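Long-range contacts in xylose isomerase-like TIM barrel domain-containing protein (Sinorhizobium meliloti, PDB 3JU2), which is of unknown function but binds a zinc ion in a TIM barrel related to those of metal-dependent xylose isomerases and AP endonucleases: residues Ala141-His146 against Val179-Trp184; His204-Trp209 against Gly244-Glu249. One frame throughout, in Å; residues are numbered along the deposited sequence.

Both contacts are buried, and both touch the same zinc ion at the C-terminal end of the barrel strands: contact 1 supplies E143, contact 2 supplies H205 and E249, and D178 is the fourth protein ligand. Contact 2 joins two neighbouring strands of the barrel and is held by three backbone hydrogen bonds. Contact 1 lies past the strand ends, where a loop meets a short helix; no clear direct hydrogen bond crosses it, and rings, apolar groups and bridging waters do the work. The two meet where V179 N probably hydrogen-bonds to H205 O and where the ring of Y180 packs beside W209.

Contact 1: residues Ala141-His146 against Val179-Trp184; sequences AIEPLH and VYHVWW. With ZN (zinc ion), chain D.
E143 and H181 meet at the C-terminal mouth of the TIM barrel, where the loop after strand 140-142 runs past the short helix 179-182. The extended chain of E143, with CG anti to the backbone N (chi1 174°), carries OE2 to the zinc at 2.1 Å; a carboxylate suits this place as a natural zinc ligand, and D178, H205 and E249 complete the site. OE2 also lies at the edge of the H181 ring, its carboxylate turned 71° from that ring, and a water joins OE2 to H181 NE2. P144 touches H181 CB through its O (3.1 Å) and V182 CG1 through its CG (4.1 Å). Next, L145 lays CG over one face of the H181 ring, 3.8 Å from the centroid in a CH-pi contact. H146 then runs alongside H181 to Y180 O, at its ring edge, and W184 NE1, over one face; that NE1 bonds to H181 O (2.8 Å). Histidine suits both 146 and 181, offering a flat face for packing and ring nitrogens for polar partners: H146 ND1 is hydrogen-bonded to M148 N, and H146 NE2 holds a water 2.8 Å away, which accepts a weak bond from W183 NE1.

Contact 2: residues His204-Trp209 against Gly244-Glu249; sequences HHICDW and GAQEVE. With ZN (zinc ion), chain D.
H205 and E247 are paired on adjacent parallel strands of the TIM barrel, their side chains running side by side into the barrel interior. The backbones are joined by E247 N to H204 O (2.8 Å), I206 N to E247 O and E249 N to I206 O, the zigzag ladder of parallel strands.

From H205 outward, CB lies 3.6 Å from E247 O. CG stands beside the backbone N: chi1 (-60°) carries the ring toward the ion, and chi2 (-177°) presents ND1 to the zinc at 2.3 Å. E249 brings OE1 to the same ion at 2.1 Å, its carboxylate steeply turned from the imidazole, while E143 and D178 supply the remaining protein ligands. CG and CD2 also lie by E247, CD2 3.4 Å from OE2, with ring and carboxylate planes 33° apart. Farther round, CE1 and NE2 run under E247 OE2, which sits over one face, 3.0 Å from NE2; placed above the ring, it makes no hydrogen bond there. At the tip, NE2 instead donates in the ring plane to a water at 2.7 Å, which in turn donates to E247 OE1. Histidine fits because one ring nitrogen can take the metal while the other gives its hydrogen to a bound water. The E247 carboxylate is held from elsewhere too, by T63 at OE1 and N11 at OE2.

On the outer side of the sheet, I206 CD1 packs 3.9 Å from V248 CG2, branched side chains well suited to a strand, and the H204 ring lies beside the Q246 side chain. Helix 230-239 connects these two strands in a beta-alpha-beta crossover: H204 and Q246 rest on that helix, V248 leans on strand 8-11, which closes the barrel, and H205 bonds through its backbone to I177 of strand 173-178.

Contact 1: residues Ala141-His146 against Val179-Trp184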
ATOM      1  N   ALA A 141      15.986   2.267  14.108  1.00 33.15           N
ATOM      2  CA  ALA A 141      14.599   2.594  13.807  1.00 30.93           C
ATOM      3  C   ALA A 141      14.153   1.897  12.527  1.00 38.47           C
ATOM      4  O   ALA A 141      14.589   2.254  11.422  1.00 36.34           O
ATOM      5  CB  ALA A 141      14.381   4.123  13.719  1.00 38.36           C
ATOM      6  N   ILE A 142      13.323   0.871  12.686  1.00 33.16           N
ATOM      7  CA  ILE A 142      12.686   0.227  11.539  1.00 36.61           C
ATOM      8  C   ILE A 142      11.670   1.206  10.980  1.00 30.50           C
ATOM      9  O   ILE A 142      10.756   1.639  11.682  1.00 33.18           O
ATOM     10  CB  ILE A 142      11.966  -1.086  11.938  1.00 33.28           C
ATOM     11  CG1 ILE A 142      12.980  -2.092  12.517  1.00 32.18           C
ATOM     12  CG2 ILE A 142      11.187  -1.681  10.740  1.00 32.27           C
ATOM     13  CD1 ILE A 142      12.317  -3.315  13.108  1.00 40.50           C
ATOM     14  N   GLU A 143      11.819   1.562   9.711  1.00 30.73           N
ATOM     15  CA  GLU A 143      10.833   2.437   9.103  1.00 33.25           C
ATOM     16  C   GLU A 143       9.934   1.582   8.222  1.00 34.33           C
ATOM     17  O   GLU A 143      10.377   1.148   7.143  1.00 32.54           O
ATOM     18  CB  GLU A 143      11.508   3.554   8.295  1.00 32.44           C
ATOM     19  CG  GLU A 143      10.513   4.395   7.523  1.00 35.09           C
ATOM     20  CD  GLU A 143      11.159   5.579   6.815  1.00 48.81           C
ATOM     21  OE1 GLU A 143      12.355   5.523   6.457  1.00 51.51           O
ATOM     22  OE2 GLU A 143      10.445   6.559   6.589  1.00 47.24           O
ATOM     23  N   PRO A 144       8.691   1.306   8.684  1.00 34.62           N
ATOM     24  CA  PRO A 144       7.816   0.593   7.781  1.00 32.51           C
ATOM     25  C   PRO A 144       7.556   1.449   6.534  1.00 34.39           C
ATOM     26  O   PRO A 144       7.345   2.663   6.650  1.00 28.99           O
ATOM     27  CB  PRO A 144       6.530   0.421   8.586  1.00 31.11           C
ATOM     28  CG  PRO A 144       6.575   1.435   9.662  1.00 30.36           C
ATOM     29  CD  PRO A 144       8.018   1.623   9.970  1.00 26.95           C
ATOM     30  N   LEU A 145       7.649   0.824   5.366  1.00 29.28           N
ATOM     31  CA  LEU A 145       7.427   1.525   4.095  1.00 28.72           C
ATOM     32  C   LEU A 145       6.070   1.221   3.526  1.00 26.32           C
ATOM     33  O   LEU A 145       5.504   0.136   3.729  1.00 25.35           O
ATOM     34  CB  LEU A 145       8.518   1.198   3.071  1.00 29.71           C
ATOM     35  CG  LEU A 145       9.548   2.313   2.834  1.00 33.57           C
ATOM     36  CD1 LEU A 145      10.395   2.630   4.055  1.00 37.47           C
ATOM     37  CD2 LEU A 145      10.463   1.956   1.632  1.00 29.02           C
ATOM     38  N   HIS A 146       5.523   2.194   2.809  1.00 24.92           N
ATOM     39  CA  HIS A 146       4.275   1.995   2.104  1.00 24.91           C
ATOM     40  C   HIS A 146       4.243   0.628   1.375  1.00 26.23           C
ATOM     41  O   HIS A 146       5.237   0.226   0.747  1.00 25.51           O
ATOM     42  CB  HIS A 146       4.063   3.107   1.069  1.00 24.47           C
ATOM     43  CG  HIS A 146       2.642   3.238   0.648  1.00 24.17           C
ATOM     44  ND1 HIS A 146       2.021   2.320  -0.171  1.00 25.78           N
ATOM     45  CD2 HIS A 146       1.697   4.157   0.973  1.00 22.43           C
ATOM     46  CE1 HIS A 146       0.759   2.678  -0.347  1.00 25.55           C
ATOM     47  NE2 HIS A 146       0.546   3.801   0.318  1.00 25.55           N
ATOM     48  N   VAL A 179       4.478   9.377   8.097  1.00 26.88           N
ATOM     49  CA  VAL A 179       3.074   9.493   7.701  1.00 29.29           C
ATOM     50  C   VAL A 179       2.790   9.015   6.260  1.00 28.67           C
ATOM     51  O   VAL A 179       1.711   8.495   5.988  1.00 24.53           O
ATOM     52  CB  VAL A 179       2.507  10.930   7.935  1.00 28.85           C
ATOM     53  CG1 VAL A 179       2.646  11.335   9.421  1.00 30.64           C
ATOM     54  CG2 VAL A 179       3.168  11.993   6.983  1.00 28.25           C
ATOM     55  N   TYR A 180       3.768   9.168   5.355  1.00 27.11           N
ATOM     56  CA  TYR A 180       3.599   8.763   3.952  1.00 29.65           C
ATOM     57  C   TYR A 180       3.386   7.252   3.878  1.00 25.49           C
ATOM     58  O   TYR A 180       2.554   6.774   3.113  1.00 26.10           O
ATOM     59  CB  TYR A 180       4.815   9.145   3.107  1.00 26.62           C
ATOM     60  CG  TYR A 180       4.485   9.255   1.637  1.00 33.08           C
ATOM     61  CD1 TYR A 180       3.742  10.335   1.166  1.00 28.80           C
ATOM     62  CD2 TYR A 180       4.911   8.279   0.721  1.00 25.89           C
ATOM     63  CE1 TYR A 180       3.412  10.445  -0.195  1.00 27.54           C
ATOM     64  CE2 TYR A 180       4.612   8.388  -0.656  1.00 26.69           C
ATOM     65  CZ  TYR A 180       3.868   9.482  -1.100  1.00 26.94           C
ATOM     66  OH  TYR A 180       3.553   9.606  -2.429  1.00 30.38           O
ATOM     67  N   HIS A 181       4.128   6.540   4.710  1.00 24.22           N
ATOM     68  CA  HIS A 181       4.106   5.085   4.717  1.00 29.37           C
ATOM     69  C   HIS A 181       2.932   4.443   5.465  1.00 29.66           C
ATOM     70  O   HIS A 181       2.532   3.336   5.126  1.00 26.85           O
ATOM     71  CB  HIS A 181       5.444   4.592   5.246  1.00 25.40           C
ATOM     72  CG  HIS A 181       6.608   5.040   4.418  1.00 32.04           C
ATOM     73  ND1 HIS A 181       6.567   5.087   3.036  1.00 27.31           N
ATOM     74  CD2 HIS A 181       7.850   5.442   4.774  1.00 31.17           C
ATOM     75  CE1 HIS A 181       7.737   5.508   2.583  1.00 31.53           C
ATOM     76  NE2 HIS A 181       8.528   5.730   3.617  1.00 28.75           N
ATOM     77  N   VAL A 182       2.366   5.147   6.455  1.00 30.54           N
ATOM     78  CA  VAL A 182       1.425   4.520   7.416  1.00 29.72           C
ATOM     79  C   VAL A 182       0.045   5.161   7.513  1.00 33.64           C
ATOM     80  O   VAL A 182      -0.858   4.559   8.109  1.00 25.84           O
ATOM     81  CB  VAL A 182       2.017   4.469   8.850  1.00 30.27           C
ATOM     82  CG1 VAL A 182       3.376   3.804   8.876  1.00 28.64           C
ATOM     83  CG2 VAL A 182       2.116   5.899   9.443  1.00 25.33           C
ATOM     84  N   TRP A 183      -0.133   6.364   6.938  1.00 29.02           N
ATOM     85  CA  TRP A 183      -1.384   7.132   7.136  1.00 30.62           C
ATOM     86  C   TRP A 183      -2.662   6.341   6.806  1.00 27.47           C
ATOM     87  O   TRP A 183      -3.685   6.543   7.443  1.00 26.37           O
ATOM     88  CB  TRP A 183      -1.373   8.474   6.338  1.00 27.80           C
ATOM     89  CG  TRP A 183      -1.628   8.251   4.871  1.00 26.18           C
ATOM     90  CD1 TRP A 183      -0.711   7.897   3.910  1.00 25.61           C
ATOM     91  CD2 TRP A 183      -2.896   8.290   4.224  1.00 27.96           C
ATOM     92  NE1 TRP A 183      -1.343   7.731   2.699  1.00 26.80           N
ATOM     93  CE2 TRP A 183      -2.685   7.956   2.867  1.00 28.08           C
ATOM     94  CE3 TRP A 183      -4.198   8.581   4.660  1.00 27.76           C
ATOM     95  CZ2 TRP A 183      -3.724   7.894   1.949  1.00 28.42           C
ATOM     96  CZ3 TRP A 183      -5.229   8.538   3.752  1.00 25.05           C
ATOM     97  CH2 TRP A 183      -4.991   8.184   2.401  1.00 27.39           C
ATOM     98  N   TRP A 184      -2.594   5.471   5.785  1.00 24.02           N
ATOM     99  CA  TRP A 184      -3.727   4.713   5.247  1.00 28.37           C
ATOM    100  C   TRP A 184      -4.155   3.543   6.183  1.00 26.38           C
ATOM    101  O   TRP A 184      -5.229   2.941   6.000  1.00 27.32           O
ATOM    102  CB  TRP A 184      -3.318   4.152   3.857  1.00 29.51           C
ATOM    103  CG  TRP A 184      -2.134   3.282   4.015  1.00 24.94           C
ATOM    104  CD1 TRP A 184      -0.819   3.643   4.006  1.00 27.21           C
ATOM    105  CD2 TRP A 184      -2.169   1.903   4.370  1.00 30.36           C
ATOM    106  NE1 TRP A 184      -0.025   2.558   4.304  1.00 29.53           N
ATOM    107  CE2 TRP A 184      -0.834   1.474   4.523  1.00 27.78           C
ATOM    108  CE3 TRP A 184      -3.212   0.970   4.535  1.00 24.07           C
ATOM    109  CZ2 TRP A 184      -0.514   0.165   4.882  1.00 36.37           C
ATOM    110  CZ3 TRP A 184      -2.892  -0.325   4.882  1.00 31.70           C
ATOM    111  CH2 TRP A 184      -1.553  -0.723   5.033  1.00 28.88           C
TER
HETATM  112 ZN    ZN D 285      10.474   8.598   6.257  0.50 37.33          ZN
HETATM  113  O   HOH W   1      11.025   7.168   3.898  1.00 43.63           O
HETATM  114  O   HOH W   2      -1.743   5.396   0.421  1.00 27.73           O

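Contact 2: residues His204-Trp209 against Gly244-Glu249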
ATOM      1  N   HIS A 204       9.523  10.611  13.893  1.00 29.35           N
ATOM      2  CA  HIS A 204       8.259  10.919  13.260  1.00 30.68           C
ATOM      3  C   HIS A 204       8.553  11.759  12.004  1.00 34.02           C
ATOM      4  O   HIS A 204       9.114  12.868  12.094  1.00 32.00           O
ATOM      5  CB  HIS A 204       7.348  11.650  14.258  1.00 30.63           C
ATOM      6  CG  HIS A 204       6.061  12.139  13.682  1.00 30.88           C
ATOM      7  ND1 HIS A 204       5.334  13.142  14.276  1.00 29.14           N
ATOM      8  CD2 HIS A 204       5.344  11.749  12.597  1.00 31.28           C
ATOM      9  CE1 HIS A 204       4.240  13.373  13.575  1.00 34.43           C
ATOM     10  NE2 HIS A 204       4.224  12.544  12.547  1.00 34.99           N
ATOM     11  N   HIS A 205       8.202  11.219  10.839  1.00 30.30           N
ATOM     12  CA  HIS A 205       8.483  11.912   9.564  1.00 34.90           C
ATOM     13  C   HIS A 205       7.208  12.448   8.989  1.00 32.64           C
ATOM     14  O   HIS A 205       6.165  11.776   9.013  1.00 29.04           O
ATOM     15  CB  HIS A 205       9.150  11.007   8.529  1.00 32.40           C
ATOM     16  CG  HIS A 205      10.465  10.440   8.960  1.00 39.81           C
ATOM     17  ND1 HIS A 205      11.235   9.660   8.127  1.00 43.06           N
ATOM     18  CD2 HIS A 205      11.151  10.531  10.124  1.00 41.24           C
ATOM     19  CE1 HIS A 205      12.328   9.280   8.762  1.00 46.62           C
ATOM     20  NE2 HIS A 205      12.302   9.795   9.976  1.00 42.16           N
ATOM     21  N   ILE A 206       7.287  13.645   8.440  1.00 30.15           N
ATOM     22  CA  ILE A 206       6.131  14.319   7.924  1.00 28.44           C
ATOM     23  C   ILE A 206       6.270  14.795   6.480  1.00 29.49           C
ATOM     24  O   ILE A 206       7.334  14.976   6.008  1.00 28.52           O
ATOM     25  CB  ILE A 206       5.653  15.429   8.859  1.00 31.41           C
ATOM     26  CG1 ILE A 206       6.783  16.391   9.178  1.00 36.63           C
ATOM     27  CG2 ILE A 206       5.165  14.854  10.130  1.00 34.20           C
ATOM     28  CD1 ILE A 206       6.323  17.745   9.605  1.00 34.71           C
ATOM     29  N   CYS A 207       5.133  14.986   5.840  1.00 32.49           N
ATOM     30  CA  CYS A 207       4.947  15.214   4.425  1.00 31.39           C
ATOM     31  C   CYS A 207       3.478  14.971   4.173  1.00 32.74           C
ATOM     32  O   CYS A 207       2.743  14.922   5.093  1.00 38.50           O
ATOM     33  CB  CYS A 207       5.816  14.309   3.576  1.00 33.11           C
ATOM     34  SG  CYS A 207       5.576  12.610   3.777  1.00 33.77           S
ATOM     35  N   ASP A 208       3.044  14.823   2.943  1.00 27.43           N
ATOM     36  CA  ASP A 208       1.644  14.627   2.674  1.00 28.83           C
ATOM     37  C   ASP A 208       1.419  13.708   1.501  1.00 28.85           C
ATOM     38  O   ASP A 208       2.261  13.531   0.685  1.00 32.07           O
ATOM     39  CB  ASP A 208       0.928  15.953   2.451  1.00 30.59           C
ATOM     40  CG  ASP A 208      -0.455  16.009   3.080  1.00 35.01           C
ATOM     41  OD1 ASP A 208      -0.894  17.104   3.376  1.00 35.26           O
ATOM     42  OD2 ASP A 208      -1.106  14.997   3.252  1.00 31.51           O
ATOM     43  N   TRP A 209       0.251  13.123   1.472  1.00 25.93           N
ATOM     44  CA  TRP A 209      -0.184  12.246   0.396  1.00 29.29           C
ATOM     45  C   TRP A 209      -1.045  13.080  -0.548  1.00 26.71           C
ATOM     46  O   TRP A 209      -2.173  13.480  -0.224  1.00 26.98           O
ATOM     47  CB  TRP A 209      -1.007  11.057   0.943  1.00 30.56           C
ATOM     48  CG  TRP A 209      -1.384  10.084  -0.129  1.00 27.39           C
ATOM     49  CD1 TRP A 209      -2.489  10.128  -0.927  1.00 27.79           C
ATOM     50  CD2 TRP A 209      -0.622   8.944  -0.557  1.00 27.62           C
ATOM     51  NE1 TRP A 209      -2.469   9.082  -1.820  1.00 29.30           N
ATOM     52  CE2 TRP A 209      -1.338   8.339  -1.614  1.00 27.80           C
ATOM     53  CE3 TRP A 209       0.598   8.384  -0.152  1.00 27.21           C
ATOM     54  CZ2 TRP A 209      -0.885   7.172  -2.280  1.00 35.26           C
ATOM     55  CZ3 TRP A 209       1.055   7.220  -0.804  1.00 29.02           C
ATOM     56  CH2 TRP A 209       0.315   6.641  -1.869  1.00 32.65           C
ATOM     57  N   GLY A 244       9.392  14.162  20.398  1.00 42.69           N
ATOM     58  CA  GLY A 244      10.534  14.520  19.561  1.00 41.26           C
ATOM     59  C   GLY A 244      10.136  15.318  18.323  1.00 35.07           C
ATOM     60  O   GLY A 244       8.952  15.522  18.037  1.00 39.08           O
ATOM     61  N   ALA A 245      11.147  15.805  17.614  1.00 38.26           N
ATOM     62  CA  ALA A 245      10.954  16.712  16.490  1.00 39.27           C
ATOM     63  C   ALA A 245      10.232  16.013  15.345  1.00 37.16           C
ATOM     64  O   ALA A 245      10.433  14.814  15.136  1.00 43.96           O
ATOM     65  CB  ALA A 245      12.315  17.249  16.019  1.00 39.65           C
ATOM     66  N   GLN A 246       9.382  16.759  14.642  1.00 35.54           N
ATOM     67  CA  GLN A 246       8.765  16.276  13.416  1.00 28.70           C
ATOM     68  C   GLN A 246       9.740  16.532  12.261  1.00 40.76           C
ATOM     69  O   GLN A 246      10.145  17.671  12.039  1.00 35.61           O
ATOM     70  CB  GLN A 246       7.464  17.009  13.137  1.00 33.48           C
ATOM     71  CG  GLN A 246       6.392  16.769  14.196  1.00 34.66           C
ATOM     72  CD  GLN A 246       5.125  17.484  13.899  1.00 36.07           C
ATOM     73  OE1 GLN A 246       4.553  17.360  12.809  1.00 41.89           O
ATOM     74  NE2 GLN A 246       4.644  18.234  14.876  1.00 42.53           N
ATOM     75  N   GLU A 247      10.086  15.470  11.532  1.00 33.76           N
ATOM     76  CA  GLU A 247      11.114  15.509  10.501  1.00 39.13           C
ATOM     77  C   GLU A 247      10.512  15.534   9.092  1.00 36.71           C
ATOM     78  O   GLU A 247       9.925  14.554   8.622  1.00 29.95           O
ATOM     79  CB  GLU A 247      12.081  14.348  10.701  1.00 35.29           C
ATOM     80  CG  GLU A 247      13.157  14.147   9.622  1.00 34.72           C
ATOM     81  CD  GLU A 247      13.829  12.772   9.713  1.00 52.63           C
ATOM     82  OE1 GLU A 247      14.318  12.405  10.818  1.00 56.92           O
ATOM     83  OE2 GLU A 247      13.877  12.055   8.676  1.00 48.17           O
ATOM     84  N   VAL A 248      10.650  16.677   8.425  1.00 34.92           N
ATOM     85  CA  VAL A 248      10.199  16.829   7.045  1.00 34.21           C
ATOM     86  C   VAL A 248      11.015  16.022   6.020  1.00 33.35           C
ATOM     87  O   VAL A 248      12.198  16.312   5.763  1.00 31.51           O
ATOM     88  CB  VAL A 248      10.164  18.306   6.611  1.00 38.15           C
ATOM     89  CG1 VAL A 248       9.575  18.428   5.207  1.00 27.65           C
ATOM     90  CG2 VAL A 248       9.317  19.113   7.557  1.00 34.17           C
ATOM     91  N   GLU A 249      10.348  15.048   5.406  1.00 33.49           N
ATOM     92  CA  GLU A 249      10.935  14.228   4.334  1.00 33.52           C
ATOM     93  C   GLU A 249      10.045  14.206   3.082  1.00 34.55           C
ATOM     94  O   GLU A 249       9.013  13.503   3.014  1.00 29.69           O
ATOM     95  CB  GLU A 249      11.224  12.808   4.838  1.00 31.84           C
ATOM     96  CG  GLU A 249      12.006  11.942   3.834  1.00 33.07           C
ATOM     97  CD  GLU A 249      12.239  10.544   4.350  1.00 43.81           C
ATOM     98  OE1 GLU A 249      11.309  10.008   4.976  1.00 43.42           O
ATOM     99  OE2 GLU A 249      13.339   9.986   4.148  1.00 41.70           O
TER
HETATM  100 ZN    ZN D 285      10.474   8.598   6.257  0.50 37.33          ZN
HETATM  101  O   HOH W   3      11.518  12.506  14.446  1.00 38.41           O
HETATM  102  O   HOH W   4      14.571   9.704  11.386  1.00 40.88           O